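Local atomic coordinates of periplasmic binding protein (Agrobacterium tumefaciens str. B6, PDB entry 5L9G), a protein that binds the opine mannopine in the periplasm and probably delivers it to an ABC transporter for import into the cell. Residues Tyr132-Pro137 against Phe149-Arg153; Asp142-Val146 against Lys193-Leu197; Ala39-Ala44 against Tyr278-Leu282; Ile163-Ala167 against Val177-Leu181. One frame throughout, in Å; residues are numbered along the deposited sequence.

Contact 1 of 4, residues Tyr132-Pro137 against Phe149-Arg153; sequences YGDNGP and FPGKR
Phe149 turns the edge of its ring toward the face of Tyr132 in a T-shaped stack, the ring centroids 6.0 Å apart and the planes at 80°. With CG anti to its own carbonyl carbon (chi1 -59°), the phenyl ring reaches over the turn that follows Tyr132: Asn135 O lies in the ring plane at the edge, 3.3 Å from CE1 of Phe149, while Pro137 covers one face. A flat apolar ring suits this place because its C-H edge can face a carbonyl and a pi cloud at once. The backbone oxygen of Phe149 is held within its own segment, receiving both NH1 and NH2 of Arg153 end-on, NH2 nearly along the C=O axis at 2.7 Å. Pro150 offers its carbonyl to the phenol: Tyr132 OH donates to Pro150 O over 2.6 Å, from above the carbonyl plane. At Gly151 the hydroxyl comes within 3.5 Å of CA, where the lack of a side chain leaves room for it; Gly151 O takes a further bond from Arg153 NH2. Arg153, at the start of strand 153-156, also sends NE to Phe143 O. Met222 of the central sheet touches Tyr132, Pro137 and Phe149 alike. Within this contact, then, three successive carbonyls are held, that of Pro150 by the phenol and those of Phe149 and Gly151 by a guanidinium of their own segment, whose rotation these bonds restrict.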
loop_
_atom_site.group_PDB
_atom_site.type_symbol
_atom_site.label_atom_id
_atom_site.label_comp_id
_atom_site.label_asym_id
_atom_site.label_seq_id
_atom_site.Cartn_x
_atom_site.Cartn_y
_atom_site.Cartn_z
ATOM N N TYR A 132 -4.528 -25.727 -2.517
ATOM C CA TYR A 132 -5.146 -25.969 -1.218
ATOM C C TYR A 132 -6.653 -26.096 -1.200
ATOM O O TYR A 132 -7.205 -26.407 -0.137
ATOM C CB TYR A 132 -4.753 -24.801 -0.265
ATOM C CG TYR A 132 -3.262 -24.562 -0.189
ATOM C CD1 TYR A 132 -2.407 -25.524 0.349
ATOM C CD2 TYR A 132 -2.706 -23.371 -0.639
ATOM C CE1 TYR A 132 -1.030 -25.316 0.409
ATOM C CE2 TYR A 132 -1.331 -23.156 -0.601
ATOM C CZ TYR A 132 -0.498 -24.125 -0.062
ATOM O OH TYR A 132 0.853 -23.922 -0.011
ATOM N N GLY A 133 -7.309 -25.784 -2.316
ATOM C CA GLY A 133 -8.772 -25.752 -2.377
ATOM C C GLY A 133 -9.272 -24.651 -1.455
ATOM O O GLY A 133 -8.621 -23.607 -1.313
ATOM N N ASP A 134 -10.391 -24.899 -0.765
ATOM C CA ASP A 134 -10.936 -23.934 0.187
ATOM C C ASP A 134 -10.154 -23.969 1.510
ATOM O O ASP A 134 -10.268 -23.033 2.301
ATOM C CB ASP A 134 -12.431 -24.205 0.432
ATOM C CG ASP A 134 -13.330 -23.967 -0.767
ATOM O OD1 ASP A 134 -12.944 -23.181 -1.660
ATOM O OD2 ASP A 134 -14.410 -24.577 -0.821
ATOM N N ASN A 135 -9.331 -25.014 1.727
ATOM C CA ASN A 135 -8.577 -25.184 2.970
ATOM C C ASN A 135 -7.173 -24.562 2.885
ATOM O O ASN A 135 -6.152 -25.211 3.139
ATOM C CB ASN A 135 -8.574 -26.656 3.421
ATOM C CG ASN A 135 -9.940 -27.160 3.929
ATOM O OD1 ASN A 135 -11.019 -26.607 3.639
ATOM N ND2 ASN A 135 -9.940 -28.247 4.683
ATOM N N GLY A 136 -7.156 -23.279 2.537
ATOM C CA GLY A 136 -5.925 -22.509 2.444
ATOM C C GLY A 136 -5.559 -21.844 3.761
ATOM O O GLY A 136 -6.283 -21.973 4.756
ATOM N N PRO A 137 -4.413 -21.135 3.793
ATOM C CA PRO A 137 -4.020 -20.434 5.035
ATOM C C PRO A 137 -4.990 -19.285 5.338
ATOM O O PRO A 137 -5.296 -18.474 4.453
ATOM C CB PRO A 137 -2.620 -19.901 4.712
ATOM C CG PRO A 137 -2.590 -19.768 3.192
ATOM C CD PRO A 137 -3.435 -20.922 2.701
ATOM N N PHE A 149 0.978 -26.206 5.662
ATOM C CA PHE A 149 0.703 -25.729 4.317
ATOM C C PHE A 149 1.978 -25.708 3.469
ATOM O O PHE A 149 2.546 -24.636 3.257
ATOM C CB PHE A 149 0.031 -24.343 4.347
ATOM C CG PHE A 149 -1.276 -24.315 5.101
ATOM C CD1 PHE A 149 -2.469 -24.630 4.465
ATOM C CD2 PHE A 149 -1.313 -23.956 6.445
ATOM C CE1 PHE A 149 -3.683 -24.597 5.162
ATOM C CE2 PHE A 149 -2.523 -23.936 7.147
ATOM C CZ PHE A 149 -3.699 -24.265 6.503
ATOM N N PRO A 150 2.447 -26.875 2.960
ATOM C CA PRO A 150 3.648 -26.861 2.103
ATOM C C PRO A 150 3.371 -26.087 0.828
ATOM O O PRO A 150 2.255 -26.139 0.319
ATOM C CB PRO A 150 3.888 -28.346 1.786
ATOM C CG PRO A 150 3.065 -29.113 2.767
ATOM C CD PRO A 150 1.894 -28.243 3.095
ATOM N N GLY A 151 4.371 -25.383 0.335
ATOM C CA GLY A 151 4.213 -24.637 -0.902
ATOM C C GLY A 151 5.050 -23.387 -1.031
ATOM O O GLY A 151 5.727 -22.956 -0.093
ATOM N N LYS A 152 5.017 -22.829 -2.232
ATOM C CA LYS A 152 5.759 -21.641 -2.621
ATOM C C LYS A 152 5.070 -20.386 -2.109
ATOM O O LYS A 152 3.912 -20.134 -2.438
ATOM C CB LYS A 152 5.905 -21.578 -4.150
ATOM C CG LYS A 152 6.710 -22.715 -4.769
ATOM C CD LYS A 152 6.685 -22.585 -6.296
ATOM C CE LYS A 152 7.181 -23.826 -7.004
ATOM N NZ LYS A 152 8.654 -23.995 -6.889
ATOM N N ARG A 153 5.794 -19.600 -1.298
ATOM C CA ARG A 153 5.351 -18.313 -0.768
ATOM C C ARG A 153 5.917 -17.153 -1.599
ATOM O O ARG A 153 7.017 -17.257 -2.138
ATOM C CB ARG A 153 5.870 -18.133 0.668
ATOM C CG ARG A 153 4.942 -18.728 1.755
ATOM C CD ARG A 153 5.325 -20.114 2.152
ATOM N NE ARG A 153 4.505 -20.593 3.268
ATOM C CZ ARG A 153 4.031 -21.829 3.349
ATOM N NH1 ARG A 153 3.257 -22.182 4.366
ATOM N NH2 ARG A 153 4.303 -22.718 2.397
#

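Contact 2 of 4, residues Asp142-Val146 against Lys193-Leu197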
loop_
_atom_site.group_PDB
_atom_site.type_symbol
_atom_site.label_atom_id
_atom_site.label_comp_id
_atom_site.label_asym_id
_atom_site.label_seq_id
_atom_site.Cartn_x
_atom_site.Cartn_y
_atom_site.Cartn_z
ATOM N N ASP A 142 -0.685 -19.564 9.867
ATOM C CA ASP A 142 -0.892 -20.520 8.764
ATOM C C ASP A 142 0.051 -20.228 7.605
ATOM O O ASP A 142 0.645 -21.154 7.058
ATOM C CB ASP A 142 -2.341 -20.474 8.249
ATOM C CG ASP A 142 -3.414 -21.100 9.109
ATOM O OD1 ASP A 142 -3.060 -21.827 10.067
ATOM O OD2 ASP A 142 -4.619 -20.940 8.765
ATOM N N PHE A 143 0.183 -18.938 7.222
ATOM C CA PHE A 143 1.050 -18.538 6.111
ATOM C C PHE A 143 2.493 -19.012 6.370
ATOM O O PHE A 143 3.157 -19.494 5.451
ATOM C CB PHE A 143 1.027 -17.016 5.948
ATOM C CG PHE A 143 1.693 -16.549 4.674
ATOM C CD1 PHE A 143 3.059 -16.259 4.644
ATOM C CD2 PHE A 143 0.959 -16.406 3.503
ATOM C CE1 PHE A 143 3.679 -15.838 3.459
ATOM C CE2 PHE A 143 1.574 -15.961 2.323
ATOM C CZ PHE A 143 2.930 -15.712 2.301
ATOM N N PHE A 144 2.961 -18.897 7.624
ATOM C CA PHE A 144 4.345 -19.242 7.972
ATOM C C PHE A 144 4.517 -20.723 8.291
ATOM O O PHE A 144 5.641 -21.171 8.524
ATOM C CB PHE A 144 4.832 -18.347 9.140
ATOM C CG PHE A 144 5.247 -16.946 8.734
ATOM C CD1 PHE A 144 4.300 -16.021 8.282
ATOM C CD2 PHE A 144 6.568 -16.533 8.859
ATOM C CE1 PHE A 144 4.679 -14.722 7.918
ATOM C CE2 PHE A 144 6.942 -15.229 8.519
ATOM C CZ PHE A 144 6.000 -14.335 8.029
ATOM N N ASP A 145 3.416 -21.482 8.285
ATOM C CA ASP A 145 3.438 -22.908 8.642
ATOM C C ASP A 145 3.661 -23.782 7.408
ATOM O O ASP A 145 2.700 -24.248 6.788
ATOM C CB ASP A 145 2.165 -23.302 9.400
ATOM C CG ASP A 145 2.261 -24.651 10.106
ATOM O OD1 ASP A 145 3.126 -25.476 9.707
ATOM O OD2 ASP A 145 1.452 -24.898 11.027
ATOM N N VAL A 146 4.937 -24.045 7.098
ATOM C CA VAL A 146 5.358 -24.817 5.917
ATOM C C VAL A 146 5.039 -26.314 6.078
ATOM O O VAL A 146 4.867 -27.018 5.079
ATOM C CB VAL A 146 6.837 -24.525 5.547
ATOM C CG1 VAL A 146 7.274 -25.296 4.300
ATOM C CG2 VAL A 146 7.047 -23.026 5.325
ATOM N N LYS A 193 11.997 -14.999 12.347
ATOM C CA LYS A 193 10.823 -15.693 11.802
ATOM C C LYS A 193 10.800 -15.598 10.272
ATOM O O LYS A 193 10.506 -16.591 9.607
ATOM C CB LYS A 193 9.524 -15.140 12.429
ATOM C CG LYS A 193 8.259 -15.921 12.090
ATOM C CD LYS A 193 8.283 -17.339 12.641
ATOM C CE LYS A 193 7.001 -18.091 12.392
ATOM N NZ LYS A 193 7.054 -19.459 12.979
ATOM N N LEU A 194 11.119 -14.414 9.721
ATOM C CA LEU A 194 11.177 -14.203 8.272
ATOM C C LEU A 194 12.325 -15.023 7.667
ATOM O O LEU A 194 12.169 -15.591 6.581
ATOM C CB LEU A 194 11.335 -12.713 7.931
ATOM C CG LEU A 194 10.102 -11.808 8.088
ATOM C CD1 LEU A 194 10.504 -10.334 8.143
ATOM C CD2 LEU A 194 9.080 -12.040 6.977
ATOM N N THR A 195 13.470 -15.101 8.383
ATOM C CA THR A 195 14.641 -15.888 7.989
ATOM C C THR A 195 14.268 -17.369 7.893
ATOM O O THR A 195 14.644 -18.030 6.931
ATOM C CB THR A 195 15.821 -15.599 8.945
ATOM O OG1 THR A 195 16.119 -14.203 8.895
ATOM C CG2 THR A 195 17.074 -16.403 8.610
ATOM N N GLU A 196 13.503 -17.870 8.872
ATOM C CA GLU A 196 13.017 -19.251 8.936
ATOM C C GLU A 196 12.129 -19.567 7.704
ATOM O O GLU A 196 12.222 -20.662 7.139
ATOM C CB GLU A 196 12.213 -19.434 10.233
ATOM C CG GLU A 196 11.765 -20.849 10.546
ATOM C CD GLU A 196 10.780 -20.885 11.701
ATOM O OE1 GLU A 196 11.229 -20.780 12.865
ATOM O OE2 GLU A 196 9.556 -20.948 11.439
ATOM N N LEU A 197 11.271 -18.611 7.309
ATOM C CA LEU A 197 10.362 -18.794 6.173
ATOM C C LEU A 197 11.067 -18.654 4.822
ATOM O O LEU A 197 10.682 -19.341 3.872
ATOM C CB LEU A 197 9.185 -17.805 6.257
ATOM C CG LEU A 197 8.071 -17.958 5.180
ATOM C CD1 LEU A 197 7.250 -19.248 5.384
ATOM C CD2 LEU A 197 7.167 -16.741 5.137
HETATM O O HOH W 1 8.326 -20.677 8.787
HETATM O O HOH W 2 5.773 -22.139 11.605
#
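Phe143 and Phe144 of helix 140-144 pack on the last turn of helix 184-197 as part of the helical layer flanking the central sheet of a periplasmic solute-binding fold. Phe143 takes the minor share: the edge of its ring meets Leu197 CD2, with CE1 4.0 Å away, and the same ring rests on Leu155 of the neighbouring strand. Phe144 carries the contact. Leu197 CD2 sits over one face of its ring in a CH-pi contact, 3.8 Å from the centroid and 14° off the normal. Leu197 places that methyl by setting CG anti to its backbone N (chi1 -175°), which carries the branched end over the ring at about a right angle to Phe144. Leu194 CD2 meets the Phe144 rim near CZ, and the aliphatic part of Lys193 lies obliquely beside CD2, its CG 3.7 Å from that atom. A long lysine suits this border position: its methylenes pack on the aromatic ring while NZ reaches Glu196 OE2 in a salt bridge of 3.3 Å. Polar bridging from Phe144 is left to water: one molecule donates to Phe144 O at 2.7 Å and to Glu196 OE2 at 2.9 Å. Val146, further along the chain, is a compact branched residue that can fit close to the leucine, and it sets CG2 3.8 Å from Leu197 CD1.

Contact 3 of 4, residues Ala39-Ala44 against Tyr278-Leu282; sequences ALWAPA and YQKDL. With EDO (1,2-ethanediol), chain E.
Tyr278 lays one face of its ring beneath Ala44, whose CB stands 4.2 Å above the plane and over the ring centre. Pro43 comes at the edge of the same ring, its CB 3.6 Å from Tyr278 CE1, so a methyl and a pyrrolidine meet the ring at a face and at an edge. The torsion that sets CG anti to the carbonyl carbon (chi1 -55°) runs the ring along helix 30-48, and its hydroxyl bonds Glu272 of helix 263-273. Small residues fit here: Ala39 CB nestles against the backbone of the turn, 3.5 Å from Leu282 N, and lets the two backbones come close. This is helix-to-turn packing in the solute-binding fold, joining the long helix 30-48 near the N-terminus to the type I turn Gln279-Leu282 that continues from helix 276-279. Leu40 spreads its two methyls, CD2 going 3.8 Å from Tyr278 CB and CD1 to Leu282 CD1, the two leucines crossing obliquely. The side chain of Leu282 is about 7 Å from the bound mannopine. A water donates to Ala39 O at 2.8 Å and to Asp281 OD2 at 2.7 Å, the latter oxygen also taking Lys280 NZ in a salt bridge.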
loop_
_atom_site.group_PDB
_atom_site.type_symbol
_atom_site.label_atom_id
_atom_site.label_comp_id
_atom_site.label_asym_id
_atom_site.label_seq_id
_atom_site.Cartn_x
_atom_site.Cartn_y
_atom_site.Cartn_z
ATOM N N ALA A 39 -10.272 7.899 -12.376
ATOM C CA ALA A 39 -11.139 8.519 -11.381
ATOM C C ALA A 39 -10.699 9.888 -10.907
ATOM O O ALA A 39 -11.555 10.712 -10.567
ATOM C CB ALA A 39 -11.262 7.600 -10.186
ATOM N N LEU A 40 -9.378 10.119 -10.823
ATOM C CA LEU A 40 -8.835 11.348 -10.237
ATOM C C LEU A 40 -8.079 12.269 -11.177
ATOM O O LEU A 40 -8.475 13.424 -11.338
ATOM C CB LEU A 40 -7.922 10.991 -9.040
ATOM C CG LEU A 40 -8.439 9.941 -8.034
ATOM C CD1 LEU A 40 -7.323 9.513 -7.065
ATOM C CD2 LEU A 40 -9.647 10.461 -7.269
ATOM N N TRP A 41 -6.982 11.780 -11.786
ATOM C CA TRP A 41 -6.082 12.616 -12.584
ATOM C C TRP A 41 -6.725 13.180 -13.855
ATOM O O TRP A 41 -6.763 14.398 -13.995
ATOM C CB TRP A 41 -4.773 11.871 -12.894
ATOM C CG TRP A 41 -4.113 11.217 -11.704
ATOM C CD1 TRP A 41 -4.354 11.459 -10.377
ATOM C CD2 TRP A 41 -3.081 10.226 -11.750
ATOM N NE1 TRP A 41 -3.566 10.644 -9.596
ATOM C CE2 TRP A 41 -2.767 9.881 -10.415
ATOM C CE3 TRP A 41 -2.406 9.569 -12.798
ATOM C CZ2 TRP A 41 -1.769 8.950 -10.097
ATOM C CZ3 TRP A 41 -1.439 8.627 -12.481
ATOM C CH2 TRP A 41 -1.133 8.321 -11.146
ATOM N N ALA A 42 -7.237 12.316 -14.763
ATOM C CA ALA A 42 -7.908 12.798 -15.988
ATOM C C ALA A 42 -9.103 13.750 -15.691
ATOM O O ALA A 42 -9.106 14.829 -16.253
ATOM C CB ALA A 42 -8.331 11.634 -16.884
ATOM N N PRO A 43 -10.088 13.457 -14.800
ATOM C CA PRO A 43 -11.167 14.443 -14.579
ATOM C C PRO A 43 -10.725 15.724 -13.867
ATOM O O PRO A 43 -11.195 16.796 -14.250
ATOM C CB PRO A 43 -12.231 13.670 -13.788
ATOM C CG PRO A 43 -11.763 12.268 -13.730
ATOM C CD PRO A 43 -10.302 12.251 -13.980
ATOM N N ALA A 44 -9.812 15.628 -12.863
ATOM C CA ALA A 44 -9.320 16.827 -12.155
ATOM C C ALA A 44 -8.527 17.750 -13.087
ATOM O O ALA A 44 -8.745 18.963 -13.069
ATOM C CB ALA A 44 -8.482 16.450 -10.943
ATOM N N TYR A 278 -14.434 13.295 -7.203
ATOM C CA TYR A 278 -13.476 12.432 -7.912
ATOM C C TYR A 278 -13.260 11.153 -7.129
ATOM O O TYR A 278 -13.261 10.070 -7.717
ATOM C CB TYR A 278 -12.135 13.150 -8.142
ATOM C CG TYR A 278 -12.292 14.473 -8.854
ATOM C CD1 TYR A 278 -12.639 14.525 -10.204
ATOM C CD2 TYR A 278 -12.144 15.674 -8.173
ATOM C CE1 TYR A 278 -12.831 15.745 -10.854
ATOM C CE2 TYR A 278 -12.305 16.899 -8.821
ATOM C CZ TYR A 278 -12.657 16.929 -10.159
ATOM O OH TYR A 278 -12.839 18.129 -10.799
ATOM N N GLN A 279 -13.072 11.285 -5.795
ATOM C CA GLN A 279 -12.857 10.178 -4.857
ATOM C C GLN A 279 -13.954 9.105 -4.945
ATOM O O GLN A 279 -13.649 7.914 -4.834
ATOM C CB GLN A 279 -12.740 10.735 -3.431
ATOM C CG GLN A 279 -11.349 11.279 -3.106
ATOM C CD GLN A 279 -10.495 10.199 -2.477
ATOM O OE1 GLN A 279 -10.854 9.619 -1.447
ATOM N NE2 GLN A 279 -9.377 9.852 -3.114
ATOM N N LYS A 280 -15.217 9.517 -5.190
ATOM C CA LYS A 280 -16.359 8.600 -5.316
ATOM C C LYS A 280 -16.163 7.537 -6.422
ATOM O O LYS A 280 -16.679 6.427 -6.287
ATOM C CB LYS A 280 -17.681 9.377 -5.533
ATOM C CG LYS A 280 -17.858 9.978 -6.940
ATOM C CD LYS A 280 -19.166 10.745 -7.137
ATOM C CE LYS A 280 -19.629 10.693 -8.581
ATOM N NZ LYS A 280 -18.669 11.326 -9.522
ATOM N N ASP A 281 -15.417 7.884 -7.497
ATOM C CA ASP A 281 -15.172 7.005 -8.651
ATOM C C ASP A 281 -13.953 6.107 -8.526
ATOM O O ASP A 281 -13.783 5.193 -9.343
ATOM C CB ASP A 281 -15.073 7.828 -9.944
ATOM C CG ASP A 281 -16.363 8.534 -10.279
ATOM O OD1 ASP A 281 -17.421 7.869 -10.273
ATOM O OD2 ASP A 281 -16.314 9.751 -10.548
ATOM N N LEU A 282 -13.092 6.359 -7.527
ATOM C CA LEU A 282 -11.875 5.570 -7.331
ATOM C C LEU A 282 -12.107 4.035 -7.302
ATOM O O LEU A 282 -11.328 3.324 -7.960
ATOM C CB LEU A 282 -11.119 6.050 -6.077
ATOM C CG LEU A 282 -9.659 5.643 -5.960
ATOM C CD1 LEU A 282 -8.850 6.002 -7.225
ATOM C CD2 LEU A 282 -9.036 6.251 -4.683
HETATM C C1 EDO E . -6.884 13.439 -19.714
HETATM O O1 EDO E . -5.739 12.613 -19.514
HETATM C C2 EDO E . -6.638 14.825 -19.061
HETATM O O2 EDO E . -7.830 15.316 -18.482
HETATM O O HOH W 3 -14.145 11.054 -11.472
#

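Contact 4 of 4, residues Ile163-Ala167 against Val177-Leu181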
loop_
_atom_site.group_PDB
_atom_site.type_symbol
_atom_site.label_atom_id
_atom_site.label_comp_id
_atom_site.label_asym_id
_atom_site.label_seq_id
_atom_site.Cartn_x
_atom_site.Cartn_y
_atom_site.Cartn_z
ATOM N N ILE A 163 7.351 -7.174 8.103
ATOM C CA ILE A 163 7.890 -7.304 9.469
ATOM C C ILE A 163 6.733 -7.639 10.427
ATOM O O ILE A 163 6.851 -8.541 11.254
ATOM C CB ILE A 163 8.639 -6.011 9.930
ATOM C CG1 ILE A 163 9.759 -5.575 8.927
ATOM C CG2 ILE A 163 9.164 -6.131 11.374
ATOM C CD1 ILE A 163 10.959 -6.544 8.712
ATOM N N GLU A 164 5.620 -6.903 10.291
ATOM C CA GLU A 164 4.420 -7.083 11.115
ATOM C C GLU A 164 3.815 -8.463 10.910
ATOM O O GLU A 164 3.317 -9.044 11.887
ATOM C CB GLU A 164 3.384 -5.994 10.823
ATOM C CG GLU A 164 3.843 -4.571 11.110
ATOM C CD GLU A 164 4.384 -3.831 9.893
ATOM O OE1 GLU A 164 4.155 -2.605 9.790
ATOM O OE2 GLU A 164 5.055 -4.467 9.052
ATOM N N ALA A 165 3.868 -9.000 9.649
ATOM C CA ALA A 165 3.351 -10.341 9.311
ATOM C C ALA A 165 4.070 -11.387 10.168
ATOM O O ALA A 165 3.422 -12.253 10.735
ATOM C CB ALA A 165 3.555 -10.638 7.823
ATOM N N ALA A 166 5.400 -11.259 10.304
ATOM C CA ALA A 166 6.220 -12.154 11.114
ATOM C C ALA A 166 5.845 -12.057 12.597
ATOM O O ALA A 166 5.717 -13.101 13.246
ATOM C CB ALA A 166 7.690 -11.851 10.911
ATOM N N ALA A 167 5.612 -10.821 13.116
ATOM C CA ALA A 167 5.187 -10.601 14.512
ATOM C C ALA A 167 3.856 -11.340 14.754
ATOM O O ALA A 167 3.757 -12.090 15.719
ATOM C CB ALA A 167 5.026 -9.117 14.796
ATOM N N VAL A 177 0.739 -5.756 17.837
ATOM C CA VAL A 177 1.814 -5.838 16.839
ATOM C C VAL A 177 2.963 -4.862 17.127
ATOM O O VAL A 177 4.133 -5.259 17.161
ATOM C CB VAL A 177 1.278 -5.655 15.380
ATOM C CG1 VAL A 177 2.416 -5.454 14.382
ATOM C CG2 VAL A 177 0.418 -6.836 14.959
ATOM N N TYR A 178 2.622 -3.585 17.326
ATOM C CA TYR A 178 3.632 -2.547 17.472
ATOM C C TYR A 178 4.177 -2.425 18.878
ATOM O O TYR A 178 5.273 -1.892 19.040
ATOM C CB TYR A 178 3.129 -1.227 16.912
ATOM C CG TYR A 178 2.907 -1.309 15.417
ATOM C CD1 TYR A 178 3.983 -1.358 14.534
ATOM C CD2 TYR A 178 1.624 -1.419 14.886
ATOM C CE1 TYR A 178 3.784 -1.430 13.148
ATOM C CE2 TYR A 178 1.413 -1.456 13.505
ATOM C CZ TYR A 178 2.498 -1.467 12.641
ATOM O OH TYR A 178 2.298 -1.515 11.280
ATOM N N GLU A 179 3.474 -2.990 19.879
ATOM C CA GLU A 179 3.985 -3.064 21.241
ATOM C C GLU A 179 5.103 -4.120 21.223
ATOM O O GLU A 179 6.161 -3.902 21.801
ATOM C CB GLU A 179 2.866 -3.479 22.206
ATOM C CG GLU A 179 1.907 -2.352 22.545
ATOM C CD GLU A 179 0.851 -2.719 23.572
ATOM O OE1 GLU A 179 1.202 -3.353 24.594
ATOM O OE2 GLU A 179 -0.333 -2.378 23.348
ATOM N N PHE A 180 4.880 -5.237 20.499
ATOM C CA PHE A 180 5.850 -6.321 20.333
ATOM C C PHE A 180 7.092 -5.815 19.600
ATOM O O PHE A 180 8.208 -6.113 20.024
ATOM C CB PHE A 180 5.233 -7.510 19.572
ATOM C CG PHE A 180 6.181 -8.662 19.318
ATOM C CD1 PHE A 180 6.520 -9.542 20.337
ATOM C CD2 PHE A 180 6.752 -8.852 18.066
ATOM C CE1 PHE A 180 7.398 -10.602 20.105
ATOM C CE2 PHE A 180 7.636 -9.910 17.836
ATOM C CZ PHE A 180 7.952 -10.778 18.858
ATOM N N LEU A 181 6.892 -5.037 18.504
ATOM C CA LEU A 181 7.978 -4.477 17.697
ATOM C C LEU A 181 8.625 -3.223 18.322
ATOM O O LEU A 181 9.587 -2.695 17.754
ATOM C CB LEU A 181 7.473 -4.169 16.281
ATOM C CG LEU A 181 7.064 -5.357 15.392
ATOM C CD1 LEU A 181 6.498 -4.861 14.078
ATOM C CD2 LEU A 181 8.231 -6.329 15.153
#
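Glu164 accepts a hydrogen bond from Tyr178, OH to OE1 at 2.6 Å, through the lone pair that points away from its other oxygen. The carboxylate and the phenol ring stand 81° apart, and OE1 comes near the plane of the ring at its edge. Glutamate has the length to do this from a helix: its chain bends at chi2 (96°), which folds the carboxylate toward helix 177-180 and leaves CG to pack on Val177 CG1 at 3.7 Å. That same valine methyl lies over the centre of the Tyr178 ring, so the phenol is held on a face as well as through its hydroxyl. Apolar contacts complete the first shell. Ile163 CG2 meets Leu181 CD2 at 3.9 Å, and Leu181 CD1 comes within 4.0 Å of Glu164 CG. Ala167 presents its CB to Phe180 CD2 at 3.7 Å; a single methyl suits this site, where the phenyl ring approaches the helix closely.

Further out, OE1 and the Tyr178 hydroxyl each have a second partner, Trp327 NE1 donating to OE1 and Asp323 N bonding the hydroxyl, and OE2 takes Gly161 N. Two donors on OE1 and one on OE2 would be expected to favour the ionised carboxylate in this buried setting. The two helices, successive in the chain, pack against each other between helix 184-197, strand 320-321 and helix 324-343: Ile163 and Leu181 rest on the first, Glu164, Val177 and Tyr178 touch Tyr320 of the strand, and Trp327 of helix 324-343 touches Ile163 and Tyr178.

Overall arrangement
Contacts 1, 2 and 4 cluster, 1 and 2 interleaving along the chain and 4 nested within 2, whereas contact 3 lies apart, its centre about 35 Å from that of contact 4 and on the opposite side of the chain's centre. Contact 1 is partly exposed and relies on carbonyl oxygens; contacts 2, 3 and 4 are buried and mostly apolar. The segments of contact 1 flank helix 140-144, which contact 2 uses. Contacts 2 and 4 meet where Leu194 and Phe144 pack on Ala166. Direct hydrogen bonds join the segments in contacts 1 and 4, both from a tyrosine hydroxyl, whereas water bridges the polar groups of contacts 2 and 3.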